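Local structure of type II restriction enzyme MspI (Moraxella sp., 1SA3) at residues K125-E130 and K257-G262; E4-L9 and G31-K36. The protein recognises the double-stranded DNA sequence 5'-CCGG-3' and cuts it after the first C, leaving fragments with terminal 5'-phosphates. All blocks are in the same frame, centred on the assembly; numbering follows the deposited sequence.

Contact 1. Residues K125-E130 and K257-G262; sequences KVSIAE and KMQFKG. With nucleotides of chain A.
S127, Q259 and K261 lie on one face of a pair of antiparallel strands and read guanine bases of chain A. S127 OG, held beside its own backbone N (chi1 -57°), gives its proton to N7 of DG6 at 2.8 Å. The same OG accepts a bond from K261 NZ. The K261 chain runs out extended and bends at its last torsion (chi4 -66°), which brings NZ 2.8 Å from O6 of DG7. NZ also bonds Q259 OE1, approaching above the amide plane. This bond helps hold the amide so that Q259 NE2 points at O6 of DG6, 2.7 Å away and nearly straight. A water links NE2 to E130 OE1. Beneath these side chains the strand carries a classic beta bulge, with I128 and A129 set together opposite the single residue F260. I128 N meets F260 O at 2.8 Å in an almost linear bond, whereas the one from A129 N is weak. I128 CG1 packs on F260 CB. The F260 ring lies on the face opposite S127, Q259 and K261 and meets W247 edge-to-face. At the other end, E130 has CG between N and the carbonyl carbon (chi1 58°) and is extended beyond, so OE2 takes K257 NZ on its anti lone pair in a 2.7 Å salt bridge. The fully extended K257 chain lets NZ also bond OP2 of DC3 of chain A, 3.0 Å away.

Contact 2. Residues E4-L9 and G31-K36; sequences ELLSKL and GKLYEK. With NA (sodium ion), chain G.
Three leucines, L6, L9 and L33, and the tyrosine Y34 make the apolar part of the contact between helix segments 4-9 and 31-36. L33 lies between L6 and L9. Its CD2 meets L6 CD2 tip to tip at 4.0 Å, and its CG rests 4.0 Å from L9 CB. L33 has CG anti to the backbone N (chi1 -174°), which carries both methyls to the opposing helix. L33 CD1 then packs 3.7 Å from L9 O. L6 crosses Y34 at about a right angle, with L6 CD2 4.1 Å from Y34 CE2. L33 CD2 sits over one face of the same ring, toward its rim. Farther out, K36 bends at chi2 (-95°), bringing K36 CD 3.6 Å from L9 CD2. Its NZ forms a salt bridge with D40, and Y34 OH is hydrogen-bonded to Y10. This is plain, roughly antiparallel helix packing (143°) behind the helix that carries metal ligand E35, in a PDDEXK-clan enzyme. E35 OE1 binds NA at 2.4 Å and E35 OE2 at 2.8 Å, with D84 OD2, the backbone O of D99 and two waters. Y37 and D40 extend the contact along helix 23-41, helix 57-69 touches L5 and L6, and Y214 of strand 213-221 packs against L6 and Y34.

How the contacts relate
From the N terminus, contact 2 comes first: helix 4-12 turns back through a short connection onto helix 23-41, closing a local loop with 21 residues between the segments. The chain then forms strands 77-84, 100-106 and 111-121 of the five-stranded mixed sheet and enters 125-130. Contact 1 closes a much longer loop, with 126 residues between its segments, when the C-terminal strand 258-261 pairs with 127-131. The two loops follow in series and neither nest nor cross. The centres of contacts 1 and 2 are about 25 Å apart. Contact 2 joins N-terminal helices beside the sodium site, while contact 1 sets the C-terminal strand as the middle strand of the small antiparallel sheet, beside 127-131.

Contact 1. Residues K125-E130 and K257-G262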
# COMPACT_ATOMS: atom_id res chain seq x y z
N LYS E 125 -9.54 2.35 -4.69
CA LYS E 125 -9.18 2.67 -3.31
C LYS E 125 -9.56 1.50 -2.41
O LYS E 125 -10.62 0.88 -2.57
CB LYS E 125 -9.90 3.94 -2.84
CG LYS E 125 -9.09 5.23 -2.97
CD LYS E 125 -9.06 5.76 -4.39
CE LYS E 125 -8.13 6.98 -4.50
NZ LYS E 125 -8.39 7.97 -3.42
N VAL E 126 -8.69 1.19 -1.46
CA VAL E 126 -8.92 0.10 -0.53
C VAL E 126 -8.28 0.47 0.80
O VAL E 126 -7.37 1.31 0.86
CB VAL E 126 -8.31 -1.20 -1.06
CG1 VAL E 126 -6.80 -1.05 -1.16
CG2 VAL E 126 -8.71 -2.36 -0.17
N SER E 127 -8.76 -0.16 1.87
CA SER E 127 -8.24 0.10 3.20
C SER E 127 -6.72 -0.02 3.26
O SER E 127 -6.15 -1.01 2.82
CB SER E 127 -8.87 -0.89 4.19
OG SER E 127 -10.28 -0.79 4.16
N ILE E 128 -6.07 1.01 3.80
CA ILE E 128 -4.62 0.99 3.95
C ILE E 128 -4.22 0.82 5.41
O ILE E 128 -3.12 0.36 5.70
CB ILE E 128 -3.96 2.27 3.41
CG1 ILE E 128 -4.71 3.50 3.92
CG2 ILE E 128 -3.89 2.21 1.89
CD1 ILE E 128 -4.10 4.82 3.45
N ALA E 129 -5.10 1.22 6.33
CA ALA E 129 -4.79 1.06 7.75
C ALA E 129 -5.87 1.65 8.64
O ALA E 129 -6.75 2.39 8.19
CB ALA E 129 -3.45 1.72 8.06
N GLU E 130 -5.79 1.31 9.92
CA GLU E 130 -6.72 1.83 10.91
C GLU E 130 -5.88 2.27 12.11
O GLU E 130 -4.90 1.61 12.48
CB GLU E 130 -7.74 0.76 11.32
CG GLU E 130 -7.17 -0.52 11.89
CD GLU E 130 -8.26 -1.46 12.36
OE1 GLU E 130 -9.10 -1.88 11.52
OE2 GLU E 130 -8.29 -1.77 13.56
N LYS E 257 -12.65 4.00 16.25
CA LYS E 257 -11.32 3.99 15.66
C LYS E 257 -11.37 4.38 14.18
O LYS E 257 -12.31 4.05 13.46
CB LYS E 257 -10.71 2.60 15.83
CG LYS E 257 -9.25 2.46 15.41
CD LYS E 257 -8.72 1.07 15.76
CE LYS E 257 -7.27 0.88 15.34
NZ LYS E 257 -6.82 -0.54 15.52
N MET E 258 -10.35 5.09 13.72
CA MET E 258 -10.34 5.53 12.33
C MET E 258 -9.75 4.52 11.34
O MET E 258 -8.89 3.71 11.69
CB MET E 258 -9.56 6.83 12.21
CG MET E 258 -10.03 7.91 13.18
SD MET E 258 -9.16 9.45 12.89
CE MET E 258 -10.19 10.13 11.57
N GLN E 259 -10.24 4.58 10.11
CA GLN E 259 -9.75 3.74 9.02
C GLN E 259 -9.54 4.65 7.83
O GLN E 259 -10.31 5.59 7.61
CB GLN E 259 -10.75 2.66 8.62
CG GLN E 259 -10.15 1.66 7.63
CD GLN E 259 -11.20 0.81 6.93
OE1 GLN E 259 -12.08 1.33 6.24
NE2 GLN E 259 -11.10 -0.51 7.08
N PHE E 260 -8.48 4.38 7.07
CA PHE E 260 -8.19 5.17 5.88
C PHE E 260 -8.08 4.27 4.67
O PHE E 260 -7.48 3.20 4.73
CB PHE E 260 -6.88 5.95 6.06
CG PHE E 260 -6.90 6.87 7.24
CD1 PHE E 260 -6.48 6.42 8.49
CD2 PHE E 260 -7.42 8.15 7.12
CE1 PHE E 260 -6.59 7.25 9.61
CE2 PHE E 260 -7.53 8.98 8.23
CZ PHE E 260 -7.11 8.54 9.47
N LYS E 261 -8.70 4.71 3.58
CA LYS E 261 -8.64 3.98 2.33
C LYS E 261 -7.82 4.84 1.39
O LYS E 261 -7.87 6.07 1.46
CB LYS E 261 -10.04 3.74 1.76
CG LYS E 261 -10.96 2.95 2.71
CD LYS E 261 -12.17 2.38 1.97
CE LYS E 261 -13.21 1.78 2.92
NZ LYS E 261 -12.78 0.56 3.68
N GLY E 262 -7.05 4.19 0.53
CA GLY E 262 -6.20 4.91 -0.41
C GLY E 262 -5.70 3.99 -1.50
O GLY E 262 -6.36 2.96 -1.76
OXT GLY E 262 -4.66 4.30 -2.12
P DG A 6 -6.14 -6.90 0.76
OP1 DG A 6 -5.34 -7.42 -0.38
OP2 DG A 6 -6.04 -5.45 1.12
O5' DG A 6 -7.68 -7.23 0.55
C5' DG A 6 -8.65 -6.20 0.40
C4' DG A 6 -10.03 -6.79 0.48
O4' DG A 6 -10.36 -6.87 1.89
C3' DG A 6 -11.10 -5.88 -0.13
O3' DG A 6 -11.57 -6.31 -1.39
C2' DG A 6 -12.25 -5.89 0.85
C1' DG A 6 -11.70 -6.46 2.15
N9 DG A 6 -11.67 -5.34 3.08
C8 DG A 6 -10.59 -4.55 3.42
N7 DG A 6 -10.92 -3.51 4.16
C5 DG A 6 -12.29 -3.65 4.34
C6 DG A 6 -13.22 -2.82 5.05
O6 DG A 6 -13.00 -1.76 5.66
N1 DG A 6 -14.51 -3.33 4.99
C2 DG A 6 -14.88 -4.49 4.33
N2 DG A 6 -16.19 -4.82 4.37
N3 DG A 6 -14.03 -5.26 3.66
C4 DG A 6 -12.76 -4.79 3.71
P DG A 7 -12.25 -5.23 -2.36
OP1 DG A 7 -12.25 -5.82 -3.72
OP2 DG A 7 -11.66 -3.89 -2.14
O5' DG A 7 -13.75 -5.18 -1.83
C5' DG A 7 -14.46 -6.38 -1.59
C4' DG A 7 -15.89 -6.08 -1.22
O4' DG A 7 -15.93 -5.44 0.08
C3' DG A 7 -16.58 -5.12 -2.20
O3' DG A 7 -17.91 -5.54 -2.44
C2' DG A 7 -16.58 -3.80 -1.46
C1' DG A 7 -16.68 -4.24 -0.01
N9 DG A 7 -16.10 -3.27 0.92
C8 DG A 7 -14.77 -2.94 1.05
N7 DG A 7 -14.57 -1.98 1.91
C5 DG A 7 -15.83 -1.67 2.39
C6 DG A 7 -16.25 -0.69 3.34
O6 DG A 7 -15.56 0.12 3.98
N1 DG A 7 -17.63 -0.72 3.53
C2 DG A 7 -18.50 -1.58 2.88
N2 DG A 7 -19.80 -1.45 3.20
N3 DG A 7 -18.12 -2.48 2.00
C4 DG A 7 -16.79 -2.47 1.80
P DC A 3 -6.24 -2.90 18.27
OP1 DC A 3 -4.98 -2.32 18.79
OP2 DC A 3 -7.42 -2.03 18.06
O5' DC A 3 -5.89 -3.64 16.91
C5' DC A 3 -4.90 -4.67 16.92
C4' DC A 3 -4.77 -5.28 15.54
O4' DC A 3 -5.88 -6.17 15.28
C3' DC A 3 -4.70 -4.29 14.38
O3' DC A 3 -3.56 -4.63 13.59
C2' DC A 3 -6.02 -4.51 13.63
C1' DC A 3 -6.37 -5.96 13.97
N1 DC A 3 -7.81 -6.30 13.99
C2 DC A 3 -8.27 -7.44 13.29
O2 DC A 3 -7.46 -8.11 12.63
N3 DC A 3 -9.58 -7.77 13.35
C4 DC A 3 -10.42 -7.02 14.07
N4 DC A 3 -11.70 -7.40 14.11
C5 DC A 3 -9.99 -5.86 14.77
C6 DC A 3 -8.69 -5.53 14.69
O HOH W 1 -11.77 -1.32 1.36
O HOH W 2 -9.13 -1.71 8.82
O HOH W 3 -4.16 -0.93 14.57

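Contact 2. Residues E4-L9 and G31-K36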
# COMPACT_ATOMS: atom_id res chain seq x y z
N GLU E 4 0.98 -18.60 -17.59
CA GLU E 4 1.53 -19.85 -17.13
C GLU E 4 1.80 -19.77 -15.63
O GLU E 4 1.43 -20.67 -14.87
CB GLU E 4 2.83 -20.16 -17.88
CG GLU E 4 3.37 -21.56 -17.64
CD GLU E 4 4.74 -21.78 -18.27
OE1 GLU E 4 5.12 -22.96 -18.45
OE2 GLU E 4 5.44 -20.79 -18.58
N LEU E 5 2.44 -18.69 -15.19
CA LEU E 5 2.75 -18.52 -13.78
C LEU E 5 1.50 -18.34 -12.93
O LEU E 5 1.36 -18.99 -11.90
CB LEU E 5 3.68 -17.32 -13.57
CG LEU E 5 4.07 -17.00 -12.12
CD1 LEU E 5 4.76 -18.20 -11.47
CD2 LEU E 5 4.97 -15.77 -12.09
N LEU E 6 0.60 -17.46 -13.35
CA LEU E 6 -0.61 -17.22 -12.57
C LEU E 6 -1.48 -18.47 -12.52
O LEU E 6 -2.10 -18.75 -11.50
CB LEU E 6 -1.43 -16.06 -13.13
CG LEU E 6 -1.25 -14.68 -12.49
CD1 LEU E 6 -2.39 -13.78 -12.97
CD2 LEU E 6 -1.27 -14.79 -10.95
N SER E 7 -1.52 -19.21 -13.62
CA SER E 7 -2.33 -20.42 -13.66
C SER E 7 -1.80 -21.37 -12.60
O SER E 7 -2.56 -22.03 -11.90
CB SER E 7 -2.25 -21.08 -15.04
OG SER E 7 -3.02 -22.28 -15.05
N LYS E 8 -0.48 -21.43 -12.48
CA LYS E 8 0.15 -22.29 -11.49
C LYS E 8 -0.20 -21.85 -10.07
O LYS E 8 -0.54 -22.67 -9.22
CB LYS E 8 1.67 -22.29 -11.66
CG LYS E 8 2.41 -22.96 -10.51
CD LYS E 8 3.92 -22.84 -10.67
CE LYS E 8 4.64 -23.02 -9.34
NZ LYS E 8 4.36 -24.34 -8.73
N LEU E 9 -0.11 -20.55 -9.82
CA LEU E 9 -0.42 -20.03 -8.49
C LEU E 9 -1.89 -20.22 -8.13
O LEU E 9 -2.21 -20.58 -7.00
CB LEU E 9 -0.03 -18.54 -8.39
CG LEU E 9 1.46 -18.24 -8.63
CD1 LEU E 9 1.73 -16.76 -8.42
CD2 LEU E 9 2.32 -19.06 -7.69
N GLY E 31 -5.10 -12.60 -1.66
CA GLY E 31 -4.10 -11.71 -1.11
C GLY E 31 -2.73 -12.36 -1.03
O GLY E 31 -1.72 -11.80 -1.47
N LYS E 32 -2.69 -13.56 -0.46
CA LYS E 32 -1.43 -14.29 -0.33
C LYS E 32 -0.93 -14.69 -1.71
O LYS E 32 0.27 -14.71 -1.97
CB LYS E 32 -1.64 -15.54 0.52
CG LYS E 32 -1.90 -15.28 2.01
N LEU E 33 -1.86 -15.02 -2.60
CA LEU E 33 -1.49 -15.44 -3.94
C LEU E 33 -0.77 -14.34 -4.70
O LEU E 33 0.26 -14.59 -5.33
CB LEU E 33 -2.74 -15.88 -4.72
CG LEU E 33 -2.53 -16.49 -6.11
CD1 LEU E 33 -3.78 -17.27 -6.53
CD2 LEU E 33 -2.21 -15.40 -7.13
N TYR E 34 -1.28 -13.12 -4.64
CA TYR E 34 -0.63 -12.04 -5.38
C TYR E 34 0.68 -11.58 -4.76
O TYR E 34 1.54 -11.03 -5.46
CB TYR E 34 -1.61 -10.89 -5.61
CG TYR E 34 -2.50 -11.20 -6.80
CD1 TYR E 34 -3.76 -11.78 -6.63
CD2 TYR E 34 -2.03 -11.01 -8.10
CE1 TYR E 34 -4.52 -12.18 -7.74
CE2 TYR E 34 -2.77 -11.41 -9.20
CZ TYR E 34 -4.01 -11.99 -9.02
OH TYR E 34 -4.72 -12.40 -10.13
N GLU E 35 0.86 -11.82 -3.47
CA GLU E 35 2.13 -11.49 -2.85
C GLU E 35 3.13 -12.48 -3.45
O GLU E 35 4.22 -12.11 -3.87
CB GLU E 35 2.10 -11.68 -1.33
CG GLU E 35 3.48 -11.50 -0.70
CD GLU E 35 3.49 -11.71 0.80
OE1 GLU E 35 2.53 -11.27 1.46
OE2 GLU E 35 4.46 -12.30 1.31
N LYS E 36 2.72 -13.74 -3.50
CA LYS E 36 3.57 -14.79 -4.03
C LYS E 36 3.89 -14.57 -5.51
O LYS E 36 4.97 -14.93 -5.98
CB LYS E 36 2.89 -16.15 -3.83
CG LYS E 36 3.84 -17.29 -3.54
CD LYS E 36 4.21 -18.05 -4.78
CE LYS E 36 4.99 -19.32 -4.44
NZ LYS E 36 5.09 -20.22 -5.63
NA NA G . 3.47 -11.13 3.61
O HOH W 4 3.96 -10.49 5.75
O HOH W 5 1.50 -9.82 3.98